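Local coordinates for protein putative fimbrium anchoring subunit Fim4B (Bacteroides ovatus, PDB 5CAG) that probably anchors fimbriae to the bacterial outer membrane as a lipoprotein subunit of the FimB/Mfa2 type, at residues 156-169 / 229-241. Sequence-based numbering, arbitrary orientation.
Sequences LEYVATVVGSIDGL and GAIILILKFIKTD
F237 offers a broad bump between strands 161-167 and 232-239, and V162, V159 and L156 line the CD1-CE1 side of its ring. V162, its non-hydrogen-bonded partner, lies alongside, CG2 3.6 Å from F237 CD1. V159 brings CG2 to the same ring atom, and L156, on the 3-10 turn, reaches across with CD2 3.9 Å from F237 CE1. Next to this group lies a classic beta bulge: A160 and T161 both face I238, whose O accepts a hydrogen bond from A160 N at 2.7 Å and a weak one from T161 N. At G164, which has no side chain, its partner L235 brings CD2 to 4.4 Å from G164 CA. At the far end I231 lies across two neighbours, CG2 against I166 CD1 and CD1 3.6 Å from L169 CD2, the L169 side chain meeting it at about a right angle. On the other face S165 OG, folded over its own backbone (chi1 43°), nestles 3.4 Å from I234 CB. L233 and L235 carry the inner face onto F149 and V151 of strand 134-154. Two twisted antiparallel strands, one face turned to a hydrophobic core, are typical of the beta-sandwich domains of fimbrillin-superfamily proteins.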
loop_
_atom_site.group_PDB
_atom_site.type_symbol
_atom_site.label_atom_id
_atom_site.label_comp_id
_atom_site.label_asym_id
_atom_site.label_seq_id
_atom_site.Cartn_x
_atom_site.Cartn_y
_atom_site.Cartn_z
ATOM N N LEU A 156 -31.949 4.093 6.794
ATOM C CA LEU A 156 -31.124 2.942 6.485
ATOM C C LEU A 156 -31.971 1.684 6.564
ATOM O O LEU A 156 -31.551 0.638 6.067
ATOM C CB LEU A 156 -29.890 2.852 7.404
ATOM C CG LEU A 156 -28.854 3.968 7.311
ATOM C CD1 LEU A 156 -27.888 3.844 8.413
ATOM C CD2 LEU A 156 -28.109 3.955 5.988
ATOM N N GLU A 157 -33.188 1.784 7.135
ATOM C CA GLU A 157 -34.124 0.653 7.223
ATOM C C GLU A 157 -34.447 0.108 5.832
ATOM O O GLU A 157 -34.802 -1.060 5.693
ATOM C CB GLU A 157 -35.425 1.041 7.961
ATOM C CG GLU A 157 -36.285 2.118 7.307
ATOM C CD GLU A 157 -36.306 3.452 8.026
ATOM O OE1 GLU A 157 -35.231 3.907 8.493
ATOM O OE2 GLU A 157 -37.405 4.048 8.110
ATOM N N TYR A 158 -34.313 0.974 4.812
ATOM C CA TYR A 158 -34.560 0.676 3.412
ATOM C C TYR A 158 -33.308 0.108 2.720
ATOM O O TYR A 158 -33.405 -0.332 1.577
ATOM C CB TYR A 158 -35.042 1.946 2.693
ATOM C CG TYR A 158 -36.227 2.612 3.352
ATOM C CD1 TYR A 158 -37.341 1.873 3.739
ATOM C CD2 TYR A 158 -36.252 3.987 3.559
ATOM C CE1 TYR A 158 -38.438 2.482 4.349
ATOM C CE2 TYR A 158 -37.353 4.612 4.151
ATOM C CZ TYR A 158 -38.445 3.854 4.546
ATOM O OH TYR A 158 -39.529 4.454 5.145
ATOM N N VAL A 159 -32.156 0.090 3.403
ATOM C CA VAL A 159 -30.924 -0.397 2.800
ATOM C C VAL A 159 -30.722 -1.876 3.106
ATOM O O VAL A 159 -30.898 -2.310 4.246
ATOM C CB VAL A 159 -29.678 0.424 3.223
ATOM C CG1 VAL A 159 -28.415 -0.181 2.632
ATOM C CG2 VAL A 159 -29.797 1.886 2.806
ATOM N N ALA A 160 -30.341 -2.636 2.076
ATOM C CA ALA A 160 -29.987 -4.042 2.178
ATOM C C ALA A 160 -28.529 -4.135 2.531
ATOM O O ALA A 160 -28.178 -4.797 3.510
ATOM C CB ALA A 160 -30.259 -4.759 0.863
ATOM N N THR A 161 -27.668 -3.466 1.723
ATOM C CA THR A 161 -26.225 -3.416 1.934
ATOM C C THR A 161 -25.650 -2.144 1.351
ATOM O O THR A 161 -26.246 -1.578 0.431
ATOM C CB THR A 161 -25.529 -4.667 1.400
ATOM O OG1 THR A 161 -24.180 -4.663 1.877
ATOM C CG2 THR A 161 -25.608 -4.809 -0.120
ATOM N N VAL A 162 -24.510 -1.679 1.922
ATOM C CA VAL A 162 -23.779 -0.477 1.476
ATOM C C VAL A 162 -22.364 -0.858 1.024
ATOM O O VAL A 162 -21.657 -1.587 1.747
ATOM C CB VAL A 162 -23.708 0.632 2.536
ATOM C CG1 VAL A 162 -23.348 1.956 1.896
ATOM C CG2 VAL A 162 -25.011 0.757 3.291
ATOM N N VAL A 163 -21.956 -0.353 -0.154
ATOM C CA VAL A 163 -20.646 -0.603 -0.735
ATOM C C VAL A 163 -19.918 0.743 -0.865
ATOM O O VAL A 163 -20.358 1.639 -1.607
ATOM C CB VAL A 163 -20.740 -1.404 -2.076
ATOM C CG1 VAL A 163 -19.489 -1.271 -2.952
ATOM C CG2 VAL A 163 -21.017 -2.873 -1.803
ATOM N N GLY A 164 -18.817 0.871 -0.132
ATOM C CA GLY A 164 -17.990 2.067 -0.187
ATOM C C GLY A 164 -16.842 1.965 -1.175
ATOM O O GLY A 164 -16.308 0.880 -1.425
ATOM N N SER A 165 -16.451 3.104 -1.729
ATOM C CA SER A 165 -15.325 3.240 -2.645
ATOM C C SER A 165 -14.697 4.594 -2.417
ATOM O O SER A 165 -15.399 5.547 -2.047
ATOM C CB SER A 165 -15.740 3.064 -4.102
ATOM O OG SER A 165 -16.946 3.726 -4.459
ATOM N N ILE A 166 -13.372 4.677 -2.576
ATOM C CA ILE A 166 -12.665 5.937 -2.399
ATOM C C ILE A 166 -11.692 6.113 -3.571
ATOM O O ILE A 166 -10.827 5.263 -3.846
ATOM C CB ILE A 166 -12.018 6.075 -1.003
ATOM C CG1 ILE A 166 -11.366 7.443 -0.803
ATOM C CG2 ILE A 166 -11.060 4.940 -0.693
ATOM C CD1 ILE A 166 -11.784 8.131 0.392
ATOM N N ASP A 167 -11.918 7.204 -4.298
ATOM C CA ASP A 167 -11.150 7.608 -5.459
ATOM C C ASP A 167 -10.168 8.672 -5.084
ATOM O O ASP A 167 -10.466 9.487 -4.214
ATOM C CB ASP A 167 -12.094 8.152 -6.527
ATOM C CG ASP A 167 -12.509 7.128 -7.544
ATOM O OD1 ASP A 167 -11.607 6.513 -8.173
ATOM O OD2 ASP A 167 -13.735 6.979 -7.764
ATOM N N GLY A 168 -9.023 8.690 -5.758
ATOM C CA GLY A 168 -8.010 9.718 -5.542
ATOM C C GLY A 168 -6.862 9.367 -4.620
ATOM O O GLY A 168 -5.943 10.171 -4.475
ATOM N N LEU A 169 -6.904 8.195 -3.966
ATOM C CA LEU A 169 -5.815 7.806 -3.068
ATOM C C LEU A 169 -4.859 6.878 -3.801
ATOM O O LEU A 169 -5.166 6.444 -4.902
ATOM C CB LEU A 169 -6.328 7.170 -1.769
ATOM C CG LEU A 169 -7.178 8.042 -0.853
ATOM C CD1 LEU A 169 -7.616 7.261 0.355
ATOM C CD2 LEU A 169 -6.448 9.220 -0.396
ATOM N N GLY A 229 -5.172 16.405 -7.198
ATOM C CA GLY A 229 -5.978 15.202 -7.002
ATOM C C GLY A 229 -7.110 15.373 -6.007
ATOM O O GLY A 229 -6.871 15.707 -4.840
ATOM N N ALA A 230 -8.350 15.144 -6.475
ATOM C CA ALA A 230 -9.557 15.230 -5.665
ATOM C C ALA A 230 -9.830 13.886 -5.023
ATOM O O ALA A 230 -9.620 12.852 -5.660
ATOM C CB ALA A 230 -10.725 15.653 -6.525
ATOM N N ILE A 231 -10.263 13.883 -3.755
ATOM C CA ILE A 231 -10.528 12.642 -3.035
ATOM C C ILE A 231 -12.017 12.505 -2.810
ATOM O O ILE A 231 -12.606 13.281 -2.065
ATOM C CB ILE A 231 -9.718 12.546 -1.737
ATOM C CG1 ILE A 231 -8.221 12.658 -2.059
ATOM C CG2 ILE A 231 -10.018 11.227 -1.017
ATOM C CD1 ILE A 231 -7.329 12.691 -0.883
ATOM N N ILE A 232 -12.628 11.504 -3.458
ATOM C CA ILE A 232 -14.065 11.307 -3.393
ATOM C C ILE A 232 -14.468 9.945 -2.802
ATOM O O ILE A 232 -14.074 8.877 -3.274
ATOM C CB ILE A 232 -14.682 11.535 -4.788
ATOM C CG1 ILE A 232 -14.650 13.016 -5.150
ATOM C CG2 ILE A 232 -16.109 11.036 -4.858
ATOM C CD1 ILE A 232 -13.573 13.364 -6.041
ATOM N N LEU A 233 -15.287 10.030 -1.764
ATOM C CA LEU A 233 -15.901 8.929 -1.054
ATOM C C LEU A 233 -17.253 8.698 -1.687
ATOM O O LEU A 233 -17.994 9.671 -1.891
ATOM C CB LEU A 233 -16.047 9.303 0.415
ATOM C CG LEU A 233 -15.968 8.181 1.382
ATOM C CD1 LEU A 233 -15.591 8.696 2.742
ATOM C CD2 LEU A 233 -17.270 7.471 1.472
ATOM N N ILE A 234 -17.557 7.425 -2.059
ATOM C CA ILE A 234 -18.823 7.063 -2.711
ATOM C C ILE A 234 -19.489 5.990 -1.900
ATOM O O ILE A 234 -18.882 4.962 -1.625
ATOM C CB ILE A 234 -18.711 6.644 -4.210
ATOM C CG1 ILE A 234 -17.773 7.560 -5.046
ATOM C CG2 ILE A 234 -20.097 6.614 -4.840
ATOM C CD1 ILE A 234 -16.217 7.070 -5.164
ATOM N N LEU A 235 -20.719 6.236 -1.489
ATOM C CA LEU A 235 -21.484 5.260 -0.735
ATOM C C LEU A 235 -22.591 4.738 -1.639
ATOM O O LEU A 235 -23.467 5.510 -2.068
ATOM C CB LEU A 235 -22.037 5.879 0.559
ATOM C CG LEU A 235 -21.014 6.342 1.604
ATOM C CD1 LEU A 235 -21.719 7.025 2.771
ATOM C CD2 LEU A 235 -20.133 5.171 2.103
ATOM N N LYS A 236 -22.494 3.446 -2.015
ATOM C CA LYS A 236 -23.462 2.815 -2.912
ATOM C C LYS A 236 -24.489 2.087 -2.059
ATOM O O LYS A 236 -24.162 1.060 -1.470
ATOM C CB LYS A 236 -22.744 1.881 -3.898
ATOM C CG LYS A 236 -23.539 1.489 -5.124
ATOM C CD LYS A 236 -22.609 1.241 -6.310
ATOM C CE LYS A 236 -22.968 0.000 -7.071
ATOM N NZ LYS A 236 -23.956 0.224 -8.183
ATOM N N PHE A 237 -25.688 2.670 -1.892
ATOM C CA PHE A 237 -26.703 2.024 -1.074
ATOM C C PHE A 237 -27.526 1.118 -1.933
ATOM O O PHE A 237 -28.174 1.600 -2.865
ATOM C CB PHE A 237 -27.610 3.035 -0.358
ATOM C CG PHE A 237 -26.899 3.990 0.567
ATOM C CD1 PHE A 237 -26.656 3.648 1.892
ATOM C CD2 PHE A 237 -26.499 5.247 0.121
ATOM C CE1 PHE A 237 -25.979 4.525 2.744
ATOM C CE2 PHE A 237 -25.821 6.122 0.969
ATOM C CZ PHE A 237 -25.562 5.756 2.275
ATOM N N ILE A 238 -27.493 -0.197 -1.649
ATOM C CA ILE A 238 -28.346 -1.169 -2.326
ATOM C C ILE A 238 -29.621 -1.259 -1.493
ATOM O O ILE A 238 -29.554 -1.651 -0.328
ATOM C CB ILE A 238 -27.650 -2.535 -2.500
ATOM C CG1 ILE A 238 -26.290 -2.415 -3.241
ATOM C CG2 ILE A 238 -28.596 -3.536 -3.150
ATOM C CD1 ILE A 238 -26.362 -1.865 -4.678
ATOM N N LYS A 239 -30.752 -0.826 -2.049
ATOM C CA LYS A 239 -32.037 -0.810 -1.337
ATOM C C LYS A 239 -32.640 -2.243 -1.171
ATOM O O LYS A 239 -32.111 -3.201 -1.735
ATOM C CB LYS A 239 -33.052 0.135 -2.031
ATOM C CG LYS A 239 -32.698 1.628 -1.992
ATOM C CD LYS A 239 -33.863 2.429 -2.573
ATOM C CE LYS A 239 -33.571 3.842 -2.995
ATOM N NZ LYS A 239 -34.628 4.302 -3.938
ATOM N N THR A 240 -33.751 -2.371 -0.405
ATOM C CA THR A 240 -34.369 -3.669 -0.144
ATOM C C THR A 240 -35.006 -4.236 -1.400
ATOM O O THR A 240 -35.257 -5.443 -1.455
ATOM C CB THR A 240 -35.365 -3.643 1.023
ATOM O OG1 THR A 240 -36.500 -2.832 0.712
ATOM C CG2 THR A 240 -34.727 -3.240 2.338
ATOM N N ASP A 241 -35.228 -3.402 -2.422
ATOM C CA ASP A 241 -35.774 -3.871 -3.691
ATOM C C ASP A 241 -34.661 -4.015 -4.754
ATOM O O ASP A 241 -34.951 -4.177 -5.945
ATOM C CB ASP A 241 -36.868 -2.935 -4.168
ATOM C CG ASP A 241 -36.431 -1.525 -4.461
ATOM O OD1 ASP A 241 -35.294 -1.155 -4.063
ATOM O OD2 ASP A 241 -37.258 -0.754 -5.015
#